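Long-range contact in hypothetical protein PH0495 (Pyrococcus horikoshii, PDB 1X3L), which catalyses the ATP-dependent phosphorylation of D-glycerate to 2-phosphoglycerate, a magnesium-dependent reaction in which other nucleotides, ADP or pyrophosphate can replace ATP: residues T168-A182 and A206-A220. Residues are numbered along the deposited sequence; the frame is centred on the assembly and turned at random.
Sequences TVRKHISKVKGGKLA and ASGPTVKDPTTFEDA. With SO4 (sulfate ion), chain B.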
ATOM      1  N   THR A 168      -1.294 -19.272  -2.466  1.00 44.92           N
ATOM      2  CA  THR A 168      -0.451 -20.446  -2.657  1.00 44.82           C
ATOM      3  C   THR A 168      -0.827 -21.158  -3.949  1.00 43.50           C
ATOM      4  O   THR A 168       0.041 -21.529  -4.743  1.00 42.20           O
ATOM      5  CB  THR A 168      -0.599 -21.429  -1.490  1.00 44.07           C
ATOM      6  OG1 THR A 168      -0.039 -20.844  -0.308  1.00 46.09           O
ATOM      7  CG2 THR A 168       0.113 -22.742  -1.797  1.00 44.22           C
ATOM      8  N   VAL A 169      -2.126 -21.346  -4.152  1.00 41.65           N
ATOM      9  CA  VAL A 169      -2.602 -22.005  -5.352  1.00 40.77           C
ATOM     10  C   VAL A 169      -2.320 -21.135  -6.571  1.00 40.16           C
ATOM     11  O   VAL A 169      -1.768 -21.618  -7.554  1.00 38.37           O
ATOM     12  CB  VAL A 169      -4.117 -22.307  -5.270  1.00 40.80           C
ATOM     13  CG1 VAL A 169      -4.600 -22.917  -6.577  1.00 40.36           C
ATOM     14  CG2 VAL A 169      -4.395 -23.265  -4.121  1.00 41.39           C
ATOM     15  N   ARG A 170      -2.674 -19.852  -6.501  1.00 39.72           N
ATOM     16  CA  ARG A 170      -2.455 -18.944  -7.627  1.00 39.60           C
ATOM     17  C   ARG A 170      -0.979 -18.806  -7.997  1.00 39.19           C
ATOM     18  O   ARG A 170      -0.630 -18.754  -9.183  1.00 37.65           O
ATOM     19  CB  ARG A 170      -3.052 -17.557  -7.342  1.00 43.27           C
ATOM     20  CG  ARG A 170      -4.582 -17.539  -7.236  1.00 48.11           C
ATOM     21  CD  ARG A 170      -5.162 -16.115  -7.167  1.00 50.43           C
ATOM     22  NE  ARG A 170      -4.599 -15.330  -6.068  1.00 53.23           N
ATOM     23  CZ  ARG A 170      -3.509 -14.573  -6.164  1.00 53.84           C
ATOM     24  NH1 ARG A 170      -2.854 -14.482  -7.316  1.00 53.12           N
ATOM     25  NH2 ARG A 170      -3.059 -13.919  -5.102  1.00 53.49           N
ATOM     26  N   LYS A 171      -0.110 -18.748  -6.992  1.00 36.88           N
ATOM     27  CA  LYS A 171       1.320 -18.633  -7.256  1.00 36.82           C
ATOM     28  C   LYS A 171       1.852 -19.854  -8.007  1.00 36.68           C
ATOM     29  O   LYS A 171       2.819 -19.746  -8.767  1.00 35.52           O
ATOM     30  CB  LYS A 171       2.102 -18.453  -5.950  1.00 36.72           C
ATOM     31  CG  LYS A 171       1.929 -17.077  -5.308  1.00 38.58           C
ATOM     32  CD  LYS A 171       2.770 -16.922  -4.044  1.00 38.30           C
ATOM     33  CE  LYS A 171       2.621 -15.514  -3.477  1.00 42.42           C
ATOM     34  NZ  LYS A 171       3.593 -15.227  -2.388  1.00 42.57           N
ATOM     35  N   HIS A 172       1.221 -21.008  -7.805  1.00 35.25           N
ATOM     36  CA  HIS A 172       1.670 -22.230  -8.469  1.00 35.60           C
ATOM     37  C   HIS A 172       1.052 -22.532  -9.833  1.00 36.05           C
ATOM     38  O   HIS A 172       1.221 -23.630 -10.358  1.00 36.93           O
ATOM     39  CB  HIS A 172       1.502 -23.435  -7.537  1.00 33.90           C
ATOM     40  CG  HIS A 172       2.510 -23.474  -6.430  1.00 35.21           C
ATOM     41  ND1 HIS A 172       2.390 -22.714  -5.285  1.00 33.94           N
ATOM     42  CD2 HIS A 172       3.700 -24.115  -6.330  1.00 34.99           C
ATOM     43  CE1 HIS A 172       3.462 -22.882  -4.532  1.00 33.30           C
ATOM     44  NE2 HIS A 172       4.272 -23.726  -5.143  1.00 34.70           N
ATOM     45  N   ILE A 173       0.334 -21.568 -10.405  1.00 36.23           N
ATOM     46  CA  ILE A 173      -0.250 -21.742 -11.736  1.00 36.62           C
ATOM     47  C   ILE A 173      -0.023 -20.474 -12.541  1.00 36.83           C
ATOM     48  O   ILE A 173      -0.719 -20.205 -13.521  1.00 36.82           O
ATOM     49  CB  ILE A 173      -1.761 -22.055 -11.696  1.00 37.56           C
ATOM     50  CG1 ILE A 173      -2.508 -20.993 -10.891  1.00 38.35           C
ATOM     51  CG2 ILE A 173      -1.981 -23.448 -11.126  1.00 38.04           C
ATOM     52  CD1 ILE A 173      -4.009 -21.207 -10.869  1.00 37.40           C
ATOM     53  N   SER A 174       0.974 -19.707 -12.113  1.00 34.82           N
ATOM     54  CA  SER A 174       1.346 -18.467 -12.770  1.00 35.55           C
ATOM     55  C   SER A 174       2.825 -18.516 -13.136  1.00 35.35           C
ATOM     56  O   SER A 174       3.647 -18.980 -12.354  1.00 36.22           O
ATOM     57  CB  SER A 174       1.096 -17.279 -11.839  1.00 33.99           C
ATOM     58  OG  SER A 174       1.723 -16.109 -12.339  1.00 32.92           O
ATOM     59  N   LYS A 175       3.164 -18.019 -14.319  1.00 35.31           N
ATOM     60  CA  LYS A 175       4.549 -18.024 -14.764  1.00 34.97           C
ATOM     61  C   LYS A 175       5.361 -16.835 -14.255  1.00 33.71           C
ATOM     62  O   LYS A 175       6.578 -16.794 -14.438  1.00 33.23           O
ATOM     63  CB  LYS A 175       4.599 -18.069 -16.297  1.00 38.72           C
ATOM     64  CG  LYS A 175       3.982 -19.335 -16.886  1.00 43.04           C
ATOM     65  CD  LYS A 175       4.170 -19.421 -18.402  1.00 48.94           C
ATOM     66  CE  LYS A 175       5.640 -19.500 -18.793  1.00 51.11           C
ATOM     67  NZ  LYS A 175       5.810 -19.593 -20.278  1.00 55.25           N
ATOM     68  N   VAL A 176       4.708 -15.876 -13.605  1.00 32.14           N
ATOM     69  CA  VAL A 176       5.431 -14.705 -13.108  1.00 32.10           C
ATOM     70  C   VAL A 176       5.332 -14.451 -11.600  1.00 31.39           C
ATOM     71  O   VAL A 176       6.167 -13.751 -11.022  1.00 30.55           O
ATOM     72  CB  VAL A 176       4.987 -13.430 -13.860  1.00 32.23           C
ATOM     73  CG1 VAL A 176       5.421 -13.518 -15.317  1.00 34.74           C
ATOM     74  CG2 VAL A 176       3.485 -13.263 -13.769  1.00 29.73           C
ATOM     75  N   LYS A 177       4.317 -15.018 -10.963  1.00 29.47           N
ATOM     76  CA  LYS A 177       4.133 -14.832  -9.531  1.00 29.85           C
ATOM     77  C   LYS A 177       4.998 -15.802  -8.730  1.00 29.71           C
ATOM     78  O   LYS A 177       5.618 -16.699  -9.297  1.00 28.86           O
ATOM     79  CB  LYS A 177       2.656 -15.024  -9.177  1.00 28.51           C
ATOM     80  CG  LYS A 177       1.754 -13.924  -9.718  1.00 28.22           C
ATOM     81  CD  LYS A 177       0.287 -14.305  -9.599  1.00 27.70           C
ATOM     82  CE  LYS A 177      -0.624 -13.105  -9.837  1.00 29.86           C
ATOM     83  NZ  LYS A 177      -0.314 -12.387 -11.097  1.00 28.77           N
ATOM     84  N   GLY A 178       5.048 -15.612  -7.413  1.00 30.42           N
ATOM     85  CA  GLY A 178       5.840 -16.494  -6.573  1.00 28.50           C
ATOM     86  C   GLY A 178       7.327 -16.432  -6.863  1.00 28.41           C
ATOM     87  O   GLY A 178       8.009 -17.460  -6.874  1.00 29.53           O
ATOM     88  N   GLY A 179       7.828 -15.225  -7.104  1.00 27.28           N
ATOM     89  CA  GLY A 179       9.242 -15.036  -7.383  1.00 28.49           C
ATOM     90  C   GLY A 179       9.708 -15.465  -8.769  1.00 30.65           C
ATOM     91  O   GLY A 179      10.886 -15.314  -9.109  1.00 28.18           O
ATOM     92  N   LYS A 180       8.792 -15.980  -9.584  1.00 30.96           N
ATOM     93  CA  LYS A 180       9.164 -16.446 -10.913  1.00 31.82           C
ATOM     94  C   LYS A 180       9.642 -15.358 -11.863  1.00 33.47           C
ATOM     95  O   LYS A 180      10.479 -15.620 -12.726  1.00 35.35           O
ATOM     96  CB  LYS A 180       8.008 -17.243 -11.524  1.00 32.40           C
ATOM     97  CG  LYS A 180       7.838 -18.617 -10.867  1.00 32.78           C
ATOM     98  CD  LYS A 180       6.665 -19.395 -11.444  1.00 35.45           C
ATOM     99  CE  LYS A 180       6.685 -20.839 -10.979  1.00 36.71           C
ATOM    100  NZ  LYS A 180       7.915 -21.552 -11.463  1.00 40.45           N
ATOM    101  N   LEU A 181       9.131 -14.139 -11.714  1.00 32.76           N
ATOM    102  CA  LEU A 181       9.571 -13.052 -12.580  1.00 32.79           C
ATOM    103  C   LEU A 181      11.047 -12.781 -12.279  1.00 32.34           C
ATOM    104  O   LEU A 181      11.859 -12.622 -13.190  1.00 32.78           O
ATOM    105  CB  LEU A 181       8.742 -11.782 -12.336  1.00 32.29           C
ATOM    106  CG  LEU A 181       8.974 -10.617 -13.304  1.00 32.47           C
ATOM    107  CD1 LEU A 181       8.468 -10.995 -14.697  1.00 31.45           C
ATOM    108  CD2 LEU A 181       8.248  -9.369 -12.802  1.00 32.43           C
ATOM    109  N   ALA A 182      11.392 -12.740 -10.997  1.00 31.40           N
ATOM    110  CA  ALA A 182      12.773 -12.496 -10.596  1.00 31.58           C
ATOM    111  C   ALA A 182      13.705 -13.599 -11.106  1.00 32.94           C
ATOM    112  O   ALA A 182      14.865 -13.339 -11.407  1.00 33.09           O
ATOM    113  CB  ALA A 182      12.870 -12.395  -9.080  1.00 32.60           C
ATOM    114  N   ALA A 206       0.981  -7.944  -5.187  1.00 29.32           N
ATOM    115  CA  ALA A 206       1.013  -8.404  -6.574  1.00 29.53           C
ATOM    116  C   ALA A 206       1.344  -9.893  -6.639  1.00 30.17           C
ATOM    117  O   ALA A 206       1.706 -10.414  -7.693  1.00 31.49           O
ATOM    118  CB  ALA A 206       2.038  -7.605  -7.380  1.00 27.93           C
ATOM    119  N   SER A 207       1.210 -10.568  -5.502  1.00 30.87           N
ATOM    120  CA  SER A 207       1.493 -11.995  -5.396  1.00 32.19           C
ATOM    121  C   SER A 207       2.987 -12.308  -5.424  1.00 32.10           C
ATOM    122  O   SER A 207       3.403 -13.365  -5.895  1.00 32.16           O
ATOM    123  CB  SER A 207       0.763 -12.763  -6.500  1.00 32.73           C
ATOM    124  OG  SER A 207      -0.639 -12.711  -6.292  1.00 34.00           O
ATOM    125  N   GLY A 208       3.778 -11.369  -4.908  1.00 32.96           N
ATOM    126  CA  GLY A 208       5.221 -11.524  -4.819  1.00 30.24           C
ATOM    127  C   GLY A 208       5.955 -12.121  -6.002  1.00 30.54           C
ATOM    128  O   GLY A 208       6.566 -13.183  -5.876  1.00 30.77           O
ATOM    129  N   PRO A 209       5.935 -11.450  -7.163  1.00 29.22           N
ATOM    130  CA  PRO A 209       6.619 -11.949  -8.358  1.00 28.97           C
ATOM    131  C   PRO A 209       8.149 -11.916  -8.250  1.00 29.69           C
ATOM    132  O   PRO A 209       8.838 -12.581  -9.026  1.00 28.70           O
ATOM    133  CB  PRO A 209       6.088 -11.032  -9.465  1.00 27.33           C
ATOM    134  CG  PRO A 209       5.870  -9.732  -8.736  1.00 29.68           C
ATOM    135  CD  PRO A 209       5.210 -10.197  -7.452  1.00 29.53           C
ATOM    136  N   THR A 210       8.678 -11.154  -7.294  1.00 29.89           N
ATOM    137  CA  THR A 210      10.131 -11.059  -7.114  1.00 30.59           C
ATOM    138  C   THR A 210      10.614 -11.450  -5.709  1.00 31.94           C
ATOM    139  O   THR A 210      11.771 -11.210  -5.352  1.00 31.53           O
ATOM    140  CB  THR A 210      10.655  -9.627  -7.413  1.00 30.91           C
ATOM    141  OG1 THR A 210      10.209  -8.727  -6.390  1.00 29.93           O
ATOM    142  CG2 THR A 210      10.145  -9.140  -8.761  1.00 30.99           C
ATOM    143  N   VAL A 211       9.734 -12.041  -4.907  1.00 32.06           N
ATOM    144  CA  VAL A 211      10.120 -12.464  -3.567  1.00 32.73           C
ATOM    145  C   VAL A 211       9.927 -13.965  -3.413  1.00 33.45           C
ATOM    146  O   VAL A 211       9.149 -14.585  -4.142  1.00 33.22           O
ATOM    147  CB  VAL A 211       9.298 -11.740  -2.471  1.00 34.01           C
ATOM    148  CG1 VAL A 211       9.604 -10.246  -2.491  1.00 35.14           C
ATOM    149  CG2 VAL A 211       7.819 -11.986  -2.682  1.00 33.18           C
ATOM    150  N   LYS A 212      10.634 -14.550  -2.457  1.00 33.57           N
ATOM    151  CA  LYS A 212      10.532 -15.981  -2.229  1.00 35.97           C
ATOM    152  C   LYS A 212       9.112 -16.405  -1.893  1.00 35.41           C
ATOM    153  O   LYS A 212       8.314 -15.616  -1.390  1.00 35.24           O
ATOM    154  CB  LYS A 212      11.471 -16.410  -1.097  1.00 37.70           C
ATOM    155  CG  LYS A 212      12.947 -16.179  -1.396  1.00 41.42           C
ATOM    156  CD  LYS A 212      13.843 -16.852  -0.358  1.00 44.74           C
ATOM    157  CE  LYS A 212      13.685 -16.224   1.019  1.00 45.32           C
ATOM    158  NZ  LYS A 212      14.025 -14.771   0.996  1.00 45.47           N
ATOM    159  N   ASP A 213       8.807 -17.660  -2.203  1.00 35.93           N
ATOM    160  CA  ASP A 213       7.510 -18.258  -1.914  1.00 36.28           C
ATOM    161  C   ASP A 213       7.785 -19.642  -1.332  1.00 37.73           C
ATOM    162  O   ASP A 213       8.120 -20.580  -2.057  1.00 38.18           O
ATOM    163  CB  ASP A 213       6.657 -18.395  -3.175  1.00 35.87           C
ATOM    164  CG  ASP A 213       5.466 -19.319  -2.966  1.00 38.02           C
ATOM    165  OD1 ASP A 213       4.966 -19.394  -1.822  1.00 39.80           O
ATOM    166  OD2 ASP A 213       5.021 -19.968  -3.938  1.00 37.38           O
ATOM    167  N   PRO A 214       7.658 -19.778  -0.004  1.00 38.18           N
ATOM    168  CA  PRO A 214       7.896 -21.051   0.679  1.00 38.09           C
ATOM    169  C   PRO A 214       6.880 -22.152   0.380  1.00 38.52           C
ATOM    170  O   PRO A 214       7.180 -23.327   0.568  1.00 39.78           O
ATOM    171  CB  PRO A 214       7.908 -20.649   2.155  1.00 37.36           C
ATOM    172  CG  PRO A 214       6.925 -19.527   2.189  1.00 38.71           C
ATOM    173  CD  PRO A 214       7.309 -18.721   0.962  1.00 36.64           C
ATOM    174  N   THR A 215       5.685 -21.790  -0.081  1.00 38.10           N
ATOM    175  CA  THR A 215       4.677 -22.805  -0.378  1.00 39.37           C
ATOM    176  C   THR A 215       5.114 -23.691  -1.549  1.00 39.57           C
ATOM    177  O   THR A 215       5.951 -23.299  -2.368  1.00 38.81           O
ATOM    178  CB  THR A 215       3.301 -22.177  -0.689  1.00 38.57           C
ATOM    179  OG1 THR A 215       3.368 -21.437  -1.912  1.00 39.10           O
ATOM    180  CG2 THR A 215       2.884 -21.251   0.446  1.00 43.23           C
ATOM    181  N   THR A 216       4.536 -24.883  -1.625  1.00 38.57           N
ATOM    182  CA  THR A 216       4.892 -25.842  -2.661  1.00 39.37           C
ATOM    183  C   THR A 216       3.690 -26.347  -3.441  1.00 40.16           C
ATOM    184  O   THR A 216       2.547 -26.005  -3.133  1.00 39.87           O
ATOM    185  CB  THR A 216       5.567 -27.062  -2.033  1.00 40.13           C
ATOM    186  OG1 THR A 216       4.649 -27.684  -1.125  1.00 39.34           O
ATOM    187  CG2 THR A 216       6.814 -26.652  -1.266  1.00 39.47           C
ATOM    188  N   PHE A 217       3.961 -27.168  -4.453  1.00 40.22           N
ATOM    189  CA  PHE A 217       2.904 -27.760  -5.266  1.00 39.21           C
ATOM    190  C   PHE A 217       2.078 -28.661  -4.357  1.00 39.68           C
ATOM    191  O   PHE A 217       0.862 -28.764  -4.497  1.00 41.21           O
ATOM    192  CB  PHE A 217       3.501 -28.590  -6.408  1.00 35.38           C
ATOM    193  CG  PHE A 217       4.007 -27.768  -7.559  1.00 32.76           C
ATOM    194  CD1 PHE A 217       3.125 -27.059  -8.362  1.00 32.03           C
ATOM    195  CD2 PHE A 217       5.368 -27.696  -7.839  1.00 31.79           C
ATOM    196  CE1 PHE A 217       3.586 -26.289  -9.427  1.00 32.46           C
ATOM    197  CE2 PHE A 217       5.839 -26.931  -8.901  1.00 32.66           C
ATOM    198  CZ  PHE A 217       4.947 -26.225  -9.697  1.00 31.91           C
ATOM    199  N   GLU A 218       2.753 -29.309  -3.416  1.00 41.65           N
ATOM    200  CA  GLU A 218       2.084 -30.195  -2.478  1.00 44.83           C
ATOM    201  C   GLU A 218       1.115 -29.388  -1.612  1.00 44.83           C
ATOM    202  O   GLU A 218       0.001 -29.836  -1.333  1.00 44.84           O
ATOM    203  CB  GLU A 218       3.122 -30.905  -1.612  1.00 48.88           C
ATOM    204  CG  GLU A 218       2.566 -31.995  -0.717  1.00 55.32           C
ATOM    205  CD  GLU A 218       3.655 -32.927  -0.216  1.00 60.53           C
ATOM    206  OE1 GLU A 218       4.320 -33.566  -1.066  1.00 63.98           O
ATOM    207  OE2 GLU A 218       3.850 -33.021   1.015  1.00 61.65           O
ATOM    208  N   ASP A 219       1.537 -28.194  -1.196  1.00 42.94           N
ATOM    209  CA  ASP A 219       0.672 -27.338  -0.387  1.00 42.10           C
ATOM    210  C   ASP A 219      -0.552 -26.946  -1.209  1.00 41.36           C
ATOM    211  O   ASP A 219      -1.673 -26.928  -0.702  1.00 41.03           O
ATOM    212  CB  ASP A 219       1.405 -26.064   0.062  1.00 40.92           C
ATOM    213  CG  ASP A 219       2.481 -26.336   1.092  1.00 43.71           C
ATOM    214  OD1 ASP A 219       2.324 -27.287   1.887  1.00 46.73           O
ATOM    215  OD2 ASP A 219       3.481 -25.588   1.122  1.00 45.24           O
ATOM    216  N   ALA A 220      -0.332 -26.632  -2.483  1.00 40.67           N
ATOM    217  CA  ALA A 220      -1.423 -26.243  -3.369  1.00 40.47           C
ATOM    218  C   ALA A 220      -2.441 -27.372  -3.546  1.00 41.58           C
ATOM    219  O   ALA A 220      -3.648 -27.131  -3.539  1.00 41.33           O
ATOM    220  CB  ALA A 220      -0.869 -25.822  -4.718  1.00 40.58           C
TER
HETATM  221  S   SO4 B 505      -2.667  -6.858  -5.304  1.00 39.68           S
HETATM  222  O1  SO4 B 505      -1.661  -7.748  -4.701  1.00 46.50           O
HETATM  223  O2  SO4 B 505      -3.983  -7.174  -4.724  1.00 44.55           O
HETATM  224  O3  SO4 B 505      -2.709  -7.047  -6.766  1.00 42.38           O
HETATM  225  O4  SO4 B 505      -2.325  -5.454  -5.014  1.00 46.90           O
HETATM  226  O   HOH W   1       6.231 -14.763  -3.538  1.00 36.38           O
HETATM  227  O   HOH W   2       1.677 -10.422 -10.596  1.00 28.17           O
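G178 and G179, the middle of a type I' beta turn from K177 to K180, dock by their backbone onto the loop 207-211 of the glycerate kinase fold, beside strand 124-129 of its parallel sheet. G178 N bonds S207 O almost straight (173°), and G179 N reaches G208 O at 2.7 Å. Both glycines have positive phi, and a side chain on G179 would run into V211 O. A182 N closes this end on P209 O, while the CB of L181 packs against that of P209.

At the other end packing is tight, T168 CG2 lying 3.4 Å from T215 CB. The H172 ring turns its edge, through CD2, to the face of F217, planes at 69°. Its ND1 donates to T168 O at 2.7 Å, nearly in the ring plane, and NE2 is bonded by E251, so both nitrogens fix the ring's rotation. An alanine in place of H172 would probably open a gap against F217 and leave T168 O and E251 without this partner.

At partly exposed A206, by contrast, water joins the contact, linking K177 NZ to A206 O; K177 NZ also forms a salt bridge with E138. A206 N, with G132 N and S134 N, hydrogen-bonds a sulfate probably from the crystallisation liquor. The side chain of A206 lies about 10 Å from that of K58, a substrate-binding residue by similarity. S207 OG, also hydrogen-bonded to S134, is gripped in the guanidinium plane by R170 NH1 and NH2, each 3.0 Å away.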